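Local coordinates for receptor-type tyrosine-protein phosphatase C (Rattus norvegicus, PDB 5FN8), which dephosphorylates phosphotyrosine in proteins through cytoplasmic domains and is probably required for T-cell antigen-receptor signalling, here represented by extracellular domains d3-d4, at residues L8-Q12 and L22-A26; M104-R108 and E179-T185; Y131-S137 and Y163-F169. All coordinates share one frame; numbering follows the deposited sequence.

Contact 1: L8-Q12 and L22-A26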
loop_
_atom_site.group_PDB
_atom_site.type_symbol
_atom_site.label_atom_id
_atom_site.label_comp_id
_atom_site.label_asym_id
_atom_site.label_seq_id
_atom_site.Cartn_x
_atom_site.Cartn_y
_atom_site.Cartn_z
ATOM N N LEU B 8 -26.335 11.915 10.153
ATOM C CA LEU B 8 -26.437 13.364 10.185
ATOM C C LEU B 8 -26.309 13.999 8.793
ATOM O O LEU B 8 -25.394 13.660 8.055
ATOM C CB LEU B 8 -25.316 13.880 11.102
ATOM C CG LEU B 8 -25.647 14.892 12.190
ATOM C CD1 LEU B 8 -26.820 14.463 13.039
ATOM C CD2 LEU B 8 -24.438 15.136 13.061
ATOM N N PRO B 9 -27.204 14.938 8.416
ATOM C CA PRO B 9 -27.059 15.598 7.113
ATOM C C PRO B 9 -26.078 16.777 7.173
ATOM O O PRO B 9 -25.708 17.227 8.269
ATOM C CB PRO B 9 -28.475 16.114 6.845
ATOM C CG PRO B 9 -28.987 16.454 8.209
ATOM C CD PRO B 9 -28.371 15.467 9.164
ATOM N N HIS B 10 -25.703 17.306 5.983
ATOM C CA HIS B 10 -24.869 18.494 5.812
ATOM C C HIS B 10 -23.485 18.484 6.482
ATOM O O HIS B 10 -22.986 19.531 6.916
ATOM C CB HIS B 10 -25.656 19.791 6.101
ATOM C CG HIS B 10 -27.056 19.790 5.564
ATOM N ND1 HIS B 10 -27.326 19.978 4.210
ATOM C CD2 HIS B 10 -28.228 19.636 6.225
ATOM C CE1 HIS B 10 -28.645 19.924 4.096
ATOM N NE2 HIS B 10 -29.233 19.723 5.281
ATOM N N VAL B 11 -22.855 17.312 6.537
ATOM C CA VAL B 11 -21.504 17.182 7.075
ATOM C C VAL B 11 -20.475 17.688 6.027
ATOM O O VAL B 11 -20.646 17.447 4.825
ATOM C CB VAL B 11 -21.214 15.755 7.632
ATOM C CG1 VAL B 11 -21.478 14.660 6.591
ATOM C CG2 VAL B 11 -19.800 15.647 8.188
ATOM N N GLN B 12 -19.473 18.464 6.494
ATOM C CA GLN B 12 -18.382 19.065 5.698
ATOM C C GLN B 12 -17.071 18.367 6.046
ATOM O O GLN B 12 -16.810 18.144 7.229
ATOM C CB GLN B 12 -18.247 20.576 5.997
ATOM C CG GLN B 12 -19.565 21.352 6.037
ATOM C CD GLN B 12 -20.086 21.706 4.670
ATOM O OE1 GLN B 12 -19.815 22.791 4.144
ATOM N NE2 GLN B 12 -20.882 20.815 4.081
ATOM N N LEU B 22 -10.627 18.016 8.345
ATOM C CA LEU B 22 -11.476 18.547 9.385
ATOM C C LEU B 22 -12.911 18.211 9.007
ATOM O O LEU B 22 -13.404 18.658 7.965
ATOM C CB LEU B 22 -11.290 20.063 9.633
ATOM C CG LEU B 22 -12.344 20.688 10.597
ATOM C CD1 LEU B 22 -11.986 20.460 12.081
ATOM C CD2 LEU B 22 -12.611 22.152 10.270
ATOM N N VAL B 23 -13.561 17.395 9.852
ATOM C CA VAL B 23 -14.955 16.994 9.678
ATOM C C VAL B 23 -15.784 17.855 10.614
ATOM O O VAL B 23 -15.480 17.921 11.802
ATOM C CB VAL B 23 -15.218 15.481 9.888
ATOM C CG1 VAL B 23 -16.598 15.118 9.377
ATOM C CG2 VAL B 23 -14.174 14.629 9.182
ATOM N N SER B 24 -16.774 18.565 10.060
ATOM C CA SER B 24 -17.647 19.468 10.802
ATOM C C SER B 24 -19.113 19.273 10.401
ATOM O O SER B 24 -19.400 18.959 9.240
ATOM C CB SER B 24 -17.223 20.916 10.607
ATOM O OG SER B 24 -17.666 21.392 9.351
ATOM N N TRP B 25 -20.026 19.474 11.371
ATOM C CA TRP B 25 -21.466 19.285 11.214
ATOM C C TRP B 25 -22.266 20.299 12.026
ATOM O O TRP B 25 -21.695 20.948 12.905
ATOM C CB TRP B 25 -21.855 17.859 11.647
ATOM C CG TRP B 25 -21.389 17.467 13.022
ATOM C CD1 TRP B 25 -22.105 17.525 14.180
ATOM C CD2 TRP B 25 -20.115 16.906 13.364
ATOM N NE1 TRP B 25 -21.357 17.038 15.225
ATOM C CE2 TRP B 25 -20.132 16.647 14.753
ATOM C CE3 TRP B 25 -18.944 16.620 12.634
ATOM C CZ2 TRP B 25 -19.032 16.107 15.428
ATOM C CZ3 TRP B 25 -17.848 16.101 13.304
ATOM C CH2 TRP B 25 -17.900 15.842 14.682
ATOM N N ALA B 26 -23.597 20.403 11.752
ATOM C CA ALA B 26 -24.536 21.328 12.409
ATOM C C ALA B 26 -24.597 21.183 13.924
ATOM O O ALA B 26 -24.685 20.066 14.445
ATOM C CB ALA B 26 -25.927 21.194 11.806
#

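Contact 2: M104-R108 and E179-T185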
loop_
_atom_site.group_PDB
_atom_site.type_symbol
_atom_site.label_atom_id
_atom_site.label_comp_id
_atom_site.label_asym_id
_atom_site.label_seq_id
_atom_site.Cartn_x
_atom_site.Cartn_y
_atom_site.Cartn_z
ATOM N N MET B 104 16.446 -2.035 9.926
ATOM C CA MET B 104 16.939 -2.893 11.000
ATOM C C MET B 104 18.237 -2.342 11.565
ATOM O O MET B 104 19.240 -2.217 10.840
ATOM C CB MET B 104 17.089 -4.343 10.539
ATOM C CG MET B 104 17.256 -5.313 11.687
ATOM S SD MET B 104 17.765 -6.902 11.045
ATOM C CE MET B 104 18.634 -7.590 12.482
ATOM N N LYS B 105 18.193 -1.969 12.849
ATOM C CA LYS B 105 19.343 -1.421 13.558
ATOM C C LYS B 105 19.753 -2.297 14.727
ATOM O O LYS B 105 18.944 -2.615 15.602
ATOM C CB LYS B 105 19.072 0.008 14.033
ATOM C CG LYS B 105 20.213 0.964 13.727
ATOM C CD LYS B 105 19.660 2.232 13.127
ATOM C CE LYS B 105 19.536 3.359 14.125
ATOM N NZ LYS B 105 18.197 4.027 14.075
ATOM N N THR B 106 21.028 -2.670 14.738
ATOM C CA THR B 106 21.659 -3.475 15.780
ATOM C C THR B 106 22.597 -2.562 16.575
ATOM O O THR B 106 23.429 -1.878 15.977
ATOM C CB THR B 106 22.271 -4.757 15.171
ATOM O OG1 THR B 106 22.501 -5.696 16.198
ATOM C CG2 THR B 106 23.555 -4.515 14.360
ATOM N N SER B 107 22.429 -2.501 17.910
ATOM C CA SER B 107 23.246 -1.630 18.775
ATOM C C SER B 107 23.639 -2.264 20.131
ATOM O O SER B 107 22.857 -3.037 20.682
ATOM C CB SER B 107 22.525 -0.302 19.009
ATOM O OG SER B 107 21.545 -0.378 20.034
ATOM N N ARG B 108 24.816 -1.891 20.693
ATOM C CA ARG B 108 25.243 -2.381 22.012
ATOM C C ARG B 108 24.461 -1.675 23.128
ATOM O O ARG B 108 24.475 -0.449 23.200
ATOM C CB ARG B 108 26.753 -2.215 22.217
ATOM C CG ARG B 108 27.483 -3.540 22.418
ATOM C CD ARG B 108 28.935 -3.479 21.964
ATOM N NE ARG B 108 29.056 -3.360 20.508
ATOM C CZ ARG B 108 30.161 -3.008 19.856
ATOM N NH1 ARG B 108 31.275 -2.739 20.532
ATOM N NH2 ARG B 108 30.164 -2.914 18.536
ATOM N N GLU B 179 16.059 -10.100 7.457
ATOM C CA GLU B 179 17.010 -9.029 7.388
ATOM C C GLU B 179 18.092 -9.458 8.431
ATOM O O GLU B 179 17.788 -9.631 9.621
ATOM C CB GLU B 179 16.359 -7.677 7.724
ATOM C CG GLU B 179 17.222 -6.493 7.304
ATOM C CD GLU B 179 17.683 -6.502 5.856
ATOM O OE1 GLU B 179 16.841 -6.248 4.965
ATOM O OE2 GLU B 179 18.874 -6.806 5.611
ATOM N N ILE B 180 19.319 -9.738 7.941
ATOM C CA ILE B 180 20.463 -10.213 8.718
ATOM C C ILE B 180 21.454 -9.080 9.010
ATOM O O ILE B 180 21.843 -8.336 8.100
ATOM C CB ILE B 180 21.143 -11.425 8.019
ATOM C CG1 ILE B 180 20.110 -12.517 7.679
ATOM C CG2 ILE B 180 22.325 -11.970 8.843
ATOM C CD1 ILE B 180 20.615 -13.712 6.857
ATOM N N LYS B 181 21.872 -8.958 10.277
ATOM C CA LYS B 181 22.827 -7.933 10.704
ATOM C C LYS B 181 23.876 -8.507 11.664
ATOM O O LYS B 181 23.505 -9.042 12.710
ATOM C CB LYS B 181 22.118 -6.708 11.350
ATOM C CG LYS B 181 21.228 -5.894 10.420
ATOM C CD LYS B 181 21.972 -5.052 9.412
ATOM C CE LYS B 181 21.045 -4.474 8.362
ATOM N NZ LYS B 181 21.424 -4.956 7.002
ATOM N N PRO B 182 25.186 -8.415 11.342
ATOM C CA PRO B 182 26.205 -8.872 12.318
ATOM C C PRO B 182 26.392 -7.841 13.435
ATOM O O PRO B 182 26.254 -6.642 13.208
ATOM C CB PRO B 182 27.480 -9.022 11.478
ATOM C CG PRO B 182 27.293 -8.083 10.322
ATOM C CD PRO B 182 25.814 -7.803 10.145
ATOM N N GLN B 183 26.652 -8.312 14.644
ATOM C CA GLN B 183 26.905 -7.485 15.823
ATOM C C GLN B 183 27.685 -8.275 16.863
ATOM O O GLN B 183 27.224 -9.329 17.314
ATOM C CB GLN B 183 25.605 -6.926 16.416
ATOM C CG GLN B 183 25.798 -6.034 17.640
ATOM C CD GLN B 183 26.025 -4.573 17.330
ATOM O OE1 GLN B 183 26.228 -4.166 16.183
ATOM N NE2 GLN B 183 25.998 -3.746 18.361
ATOM N N SER B 184 28.867 -7.759 17.235
ATOM C CA SER B 184 29.736 -8.338 18.264
ATOM C C SER B 184 29.427 -7.755 19.655
ATOM O O SER B 184 28.784 -6.703 19.769
ATOM C CB SER B 184 31.210 -8.113 17.921
ATOM O OG SER B 184 31.732 -9.104 17.050
ATOM N N THR B 185 29.891 -8.441 20.707
ATOM C CA THR B 185 29.716 -7.992 22.095
ATOM C C THR B 185 30.962 -7.281 22.650
ATOM O O THR B 185 31.973 -7.125 21.961
ATOM C CB THR B 185 29.268 -9.140 23.001
ATOM O OG1 THR B 185 30.171 -10.238 22.847
ATOM C CG2 THR B 185 27.829 -9.576 22.730
#

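Contact 3: Y131-S137 and Y163-F169. With NAG (2-acetamido-2-deoxy-beta-D-glucopyranose), chain G.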
loop_
_atom_site.group_PDB
_atom_site.type_symbol
_atom_site.label_atom_id
_atom_site.label_comp_id
_atom_site.label_asym_id
_atom_site.label_seq_id
_atom_site.Cartn_x
_atom_site.Cartn_y
_atom_site.Cartn_z
ATOM N N TYR B 131 7.023 -10.022 14.769
ATOM C CA TYR B 131 8.446 -9.933 14.519
ATOM C C TYR B 131 9.166 -11.096 15.188
ATOM O O TYR B 131 9.061 -11.291 16.406
ATOM C CB TYR B 131 8.957 -8.576 15.035
ATOM C CG TYR B 131 8.331 -7.422 14.290
ATOM C CD1 TYR B 131 8.876 -6.963 13.096
ATOM C CD2 TYR B 131 7.144 -6.840 14.734
ATOM C CE1 TYR B 131 8.283 -5.917 12.386
ATOM C CE2 TYR B 131 6.528 -5.815 14.022
ATOM C CZ TYR B 131 7.110 -5.344 12.857
ATOM O OH TYR B 131 6.461 -4.349 12.164
ATOM N N ILE B 132 9.890 -11.880 14.368
ATOM C CA ILE B 132 10.658 -13.036 14.849
ATOM C C ILE B 132 12.124 -12.694 14.821
ATOM O O ILE B 132 12.661 -12.334 13.776
ATOM C CB ILE B 132 10.371 -14.302 13.986
ATOM C CG1 ILE B 132 8.867 -14.596 13.777
ATOM C CG2 ILE B 132 11.203 -15.514 14.442
ATOM C CD1 ILE B 132 7.976 -14.647 14.961
ATOM N N LEU B 133 12.768 -12.803 15.932
ATOM C CA LEU B 133 14.193 -12.581 15.962
ATOM C C LEU B 133 14.932 -13.864 16.349
ATOM O O LEU B 133 14.625 -14.477 17.360
ATOM C CB LEU B 133 14.564 -11.425 16.901
ATOM C CG LEU B 133 16.047 -11.298 17.265
ATOM C CD1 LEU B 133 16.891 -10.887 16.070
ATOM C CD2 LEU B 133 16.244 -10.340 18.395
ATOM N N GLU B 134 15.900 -14.258 15.526
ATOM C CA GLU B 134 16.814 -15.369 15.781
ATOM C C GLU B 134 18.189 -14.814 16.035
ATOM O O GLU B 134 18.664 -13.927 15.319
ATOM C CB GLU B 134 16.913 -16.282 14.586
ATOM C CG GLU B 134 15.705 -17.146 14.413
ATOM C CD GLU B 134 15.988 -18.275 13.453
ATOM O OE1 GLU B 134 16.697 -18.091 12.434
ATOM O OE2 GLU B 134 15.482 -19.373 13.746
ATOM N N VAL B 135 18.834 -15.339 17.052
ATOM C CA VAL B 135 20.179 -14.931 17.416
ATOM C C VAL B 135 21.074 -16.150 17.208
ATOM O O VAL B 135 20.793 -17.225 17.729
ATOM C CB VAL B 135 20.276 -14.341 18.844
ATOM C CG1 VAL B 135 21.712 -13.890 19.158
ATOM C CG2 VAL B 135 19.274 -13.191 19.034
ATOM N N LYS B 136 22.123 -15.979 16.392
ATOM C CA LYS B 136 23.045 -17.066 16.076
ATOM C C LYS B 136 24.498 -16.727 16.398
ATOM O O LYS B 136 24.880 -15.565 16.397
ATOM C CB LYS B 136 22.892 -17.488 14.597
ATOM C CG LYS B 136 21.565 -18.159 14.283
ATOM C CD LYS B 136 21.493 -18.632 12.855
ATOM C CE LYS B 136 20.175 -19.288 12.577
ATOM N NZ LYS B 136 19.999 -19.544 11.124
ATOM N N SER B 137 25.297 -17.750 16.682
ATOM C CA SER B 137 26.735 -17.644 16.919
ATOM C C SER B 137 27.346 -18.904 16.322
ATOM O O SER B 137 26.915 -19.998 16.671
ATOM C CB SER B 137 27.048 -17.538 18.408
ATOM O OG SER B 137 28.409 -17.171 18.557
ATOM N N TYR B 163 27.978 -12.263 16.776
ATOM C CA TYR B 163 26.624 -12.779 16.699
ATOM C C TYR B 163 25.936 -12.281 15.426
ATOM O O TYR B 163 26.277 -11.214 14.916
ATOM C CB TYR B 163 25.816 -12.310 17.920
ATOM C CG TYR B 163 26.172 -13.004 19.214
ATOM C CD1 TYR B 163 25.616 -14.239 19.543
ATOM C CD2 TYR B 163 27.012 -12.396 20.144
ATOM C CE1 TYR B 163 25.935 -14.882 20.743
ATOM C CE2 TYR B 163 27.322 -13.020 21.357
ATOM C CZ TYR B 163 26.784 -14.266 21.648
ATOM O OH TYR B 163 27.066 -14.888 22.834
ATOM N N GLU B 164 24.992 -13.067 14.901
ATOM C CA GLU B 164 24.160 -12.623 13.785
ATOM C C GLU B 164 22.730 -12.549 14.251
ATOM O O GLU B 164 22.285 -13.359 15.082
ATOM C CB GLU B 164 24.374 -13.345 12.421
ATOM C CG GLU B 164 24.217 -14.860 12.388
ATOM C CD GLU B 164 23.840 -15.511 11.057
ATOM O OE1 GLU B 164 23.311 -14.805 10.167
ATOM O OE2 GLU B 164 24.037 -16.744 10.920
ATOM N N PHE B 165 22.054 -11.490 13.820
ATOM C CA PHE B 165 20.670 -11.212 14.185
ATOM C C PHE B 165 19.856 -11.264 12.932
ATOM O O PHE B 165 20.173 -10.584 11.957
ATOM C CB PHE B 165 20.557 -9.872 14.946
ATOM C CG PHE B 165 21.398 -9.864 16.209
ATOM C CD1 PHE B 165 22.760 -9.580 16.161
ATOM C CD2 PHE B 165 20.831 -10.150 17.443
ATOM C CE1 PHE B 165 23.543 -9.618 17.316
ATOM C CE2 PHE B 165 21.611 -10.155 18.608
ATOM C CZ PHE B 165 22.965 -9.909 18.531
ATOM N N LEU B 166 18.846 -12.144 12.930
ATOM C CA LEU B 166 17.958 -12.373 11.799
ATOM C C LEU B 166 16.552 -12.049 12.235
ATOM O O LEU B 166 16.024 -12.725 13.110
ATOM C CB LEU B 166 18.042 -13.846 11.366
ATOM C CG LEU B 166 19.399 -14.407 10.921
ATOM C CD1 LEU B 166 20.173 -15.036 12.110
ATOM C CD2 LEU B 166 19.188 -15.497 9.892
ATOM N N VAL B 167 15.964 -10.980 11.671
ATOM C CA VAL B 167 14.595 -10.553 11.936
ATOM C C VAL B 167 13.721 -10.950 10.757
ATOM O O VAL B 167 14.058 -10.600 9.638
ATOM C CB VAL B 167 14.420 -9.043 12.269
ATOM C CG1 VAL B 167 12.938 -8.719 12.551
ATOM C CG2 VAL B 167 15.271 -8.645 13.459
ATOM N N TYR B 168 12.651 -11.736 11.004
ATOM C CA TYR B 168 11.654 -12.139 9.993
ATOM C C TYR B 168 10.329 -11.539 10.428
ATOM O O TYR B 168 10.050 -11.433 11.630
ATOM C CB TYR B 168 11.402 -13.660 9.978
ATOM C CG TYR B 168 12.621 -14.539 9.876
ATOM C CD1 TYR B 168 13.489 -14.692 10.961
ATOM C CD2 TYR B 168 12.881 -15.271 8.720
ATOM C CE1 TYR B 168 14.611 -15.516 10.874
ATOM C CE2 TYR B 168 13.988 -16.115 8.632
ATOM C CZ TYR B 168 14.846 -16.235 9.711
ATOM O OH TYR B 168 15.900 -17.098 9.598
ATOM N N PHE B 169 9.495 -11.211 9.453
ATOM C CA PHE B 169 8.132 -10.754 9.708
ATOM C C PHE B 169 7.221 -11.944 9.541
ATOM O O PHE B 169 7.383 -12.710 8.586
ATOM C CB PHE B 169 7.713 -9.659 8.724
ATOM C CG PHE B 169 6.404 -8.997 9.097
ATOM C CD1 PHE B 169 6.358 -8.004 10.067
ATOM C CD2 PHE B 169 5.233 -9.298 8.410
ATOM C CE1 PHE B 169 5.155 -7.350 10.367
ATOM C CE2 PHE B 169 4.042 -8.664 8.729
ATOM C CZ PHE B 169 4.020 -7.687 9.696
HETATM C C1 NAG G . 4.403 -15.962 17.203
HETATM C C2 NAG G . 4.272 -17.225 16.347
HETATM C C3 NAG G . 2.818 -17.494 15.944
HETATM C C4 NAG G . 1.865 -17.329 17.123
HETATM C C5 NAG G . 2.062 -15.984 17.817
HETATM C C6 NAG G . 1.203 -15.829 19.055
HETATM C C7 NAG G . 5.380 -17.905 14.207
HETATM C C8 NAG G . 6.433 -17.512 13.219
HETATM N N2 NAG G . 5.108 -16.995 15.174
HETATM O O3 NAG G . 2.701 -18.842 15.497
HETATM O O4 NAG G . 0.525 -17.441 16.652
HETATM O O5 NAG G . 3.425 -15.866 18.248
HETATM O O6 NAG G . 1.352 -14.555 19.666
HETATM O O7 NAG G . 4.790 -18.978 14.122
#

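Contact 1: L8-Q12 and L22-A26
Q12 and S24 form a single antiparallel bridge of the hydrogen-bonded kind: Q12 N gives an almost straight bond to S24 O (2.8 Å), and S24 N returns one to Q12 O (2.9 Å). Q12 O also takes a CA-H...O contact from V23 CA at 3.3 Å. Beside the bridge, V11 and V23 meet through one methyl each, V11 CG2 against V23 CG1 at 3.5 Å; V23 CG1 stands trans to its own backbone nitrogen (chi1 -167°), which turns this methyl to V11. S24 OG lies alongside the aliphatic root of the Q12 side chain, 3.5 Å from Q12 CB. Beyond that root the Q12 chain bends, and its NE2 curls back to make a weak bond to V11 O. Further along, L8 reaches the pyrrole part of the W25 indole obliquely with one methyl, L8 CD2 lying 3.5 Å from W25 CD1. The pairing thus joins the loop after strand 6-7 of the first fibronectin type III domain to strand 21-24. L8 and W25 both meet Y35 of strand 33-41, V23 packs on L37 of that strand, and L22 to S24 continue the sheet into an antiparallel ladder with a strand of the second subunit.

Contact 2: M104-R108 and E179-T185
Extended first torsions on both M104 (chi1 -165°) and Q183 send their CG atoms into the gap between the two strands, where M104 meets E179 and K181, and Q183 meets T106 and R108. Strands 104-108 and 179-184 belong to the opposing sheets of a fibronectin type III beta sandwich and run almost parallel, 5° apart, with axes 7.6 Å from each other, so side chains rather than backbone bonds join them. The straight M104 chain and K181 run head to tail past one another. The sulfur touches the E179 carbonyl and the aliphatic part of K181, with M104 SD 3.1 Å from E179 O and 3.7 Å from K181 CG. The polar ends of K181 and E179 meet each other: K181 NZ forms a salt bridge with E179 OE2 in which the hydrogen bond is weak, while E179 OE1 pairs with K100. T106 and Q183 also pass antiparallel, T106 OG1 resting on the aliphatic part at Q183 CB (3.3 Å) and T106 CG2 lying 3.3 Å from the amide oxygen, Q183 OE1. Q183 also touches F165 of its own sheet and I114 of the opposing one. At the far end the R108 chain bends at chi3 and passes Q183 at a slant, its guanidinium plane turned 68° from the Q183 amide. Q183 NE2 lies at the guanidinium edge, 3.8 Å from R108 NE; both nitrogens are donors, so they touch without a hydrogen bond.

Contact 3: Y131-S137 and Y163-F169
Y131 and F169 mesh at one end of this antiparallel pair as a T-shaped stack. The edge of F169 drives into a face of Y131, with the planes at 78° and centroids 5.2 Å apart; F169 CD1 rests 3.7 Å from Y131 CE1. The F169 ring reaches across because its CG stands opposite the backbone nitrogen (chi1 -170°). On this same buried face, L133 CD1 fills the notch between V167 CG2 (3.8 Å from it) and the CB of F165, sitting near the plane of the F165 ring at its edge. V135 and F165 stand as neighbours with the same heading, V135 CG2 meeting the ring obliquely at F165 CD2, while V135 CG1 leans obliquely on Y163. Beyond them S137 CB touches the Y163 ring obliquely at CE1; the Y163 hydroxyl is held by Y158 N.

The other face carries I132, E134, K136, E164, L166 and Y168. Y168 leans over the strand and gives its hydroxyl to E134 OE1 (3.1 Å), from above the carboxylate plane and with ring and carboxylate nearly perpendicular; the same oxygen has a long salt bridge to K136 NZ. The extended K136 chain runs square across L166, K136 CD 3.9 Å from L166 CD1, and E164 CG packs against K136 CB. I132 CD1 lies 3.7 Å from NAG C8, the acetamido methyl of an attached N-acetylglucosamine. Six regular backbone bonds link the I132-Y168, E134-L166 and K136-E164 pairs. The two strands lie at the middle of a four-stranded sheet of the second fibronectin type III domain, between 140-147 and 179-184; Y131, L133 and V135 pack onto strand 151-154 of the opposing sheet, and F165 and V167 onto strand 114-119.

In the fold
Contacts 2 and 3 build one beta sandwich, with centres 9 Å apart: strand 162-170 pairs with 179-184, so that K181 N meets F165 O and Q183 N meets Y163 O, each at 2.9 Å. Contact 3 lies between the two segments of contact 2 along the chain and forms the middle of the sheet that contact 2 ties at its edge to the opposing one. M104 CE also packs on F165 O. Contact 1 belongs to the preceding fibronectin domain, its centre about 50 Å from each of the others. The phosphatase domains are not part of this chain. Attached glycans touch contact 2 at R108 and contact 3 at I132.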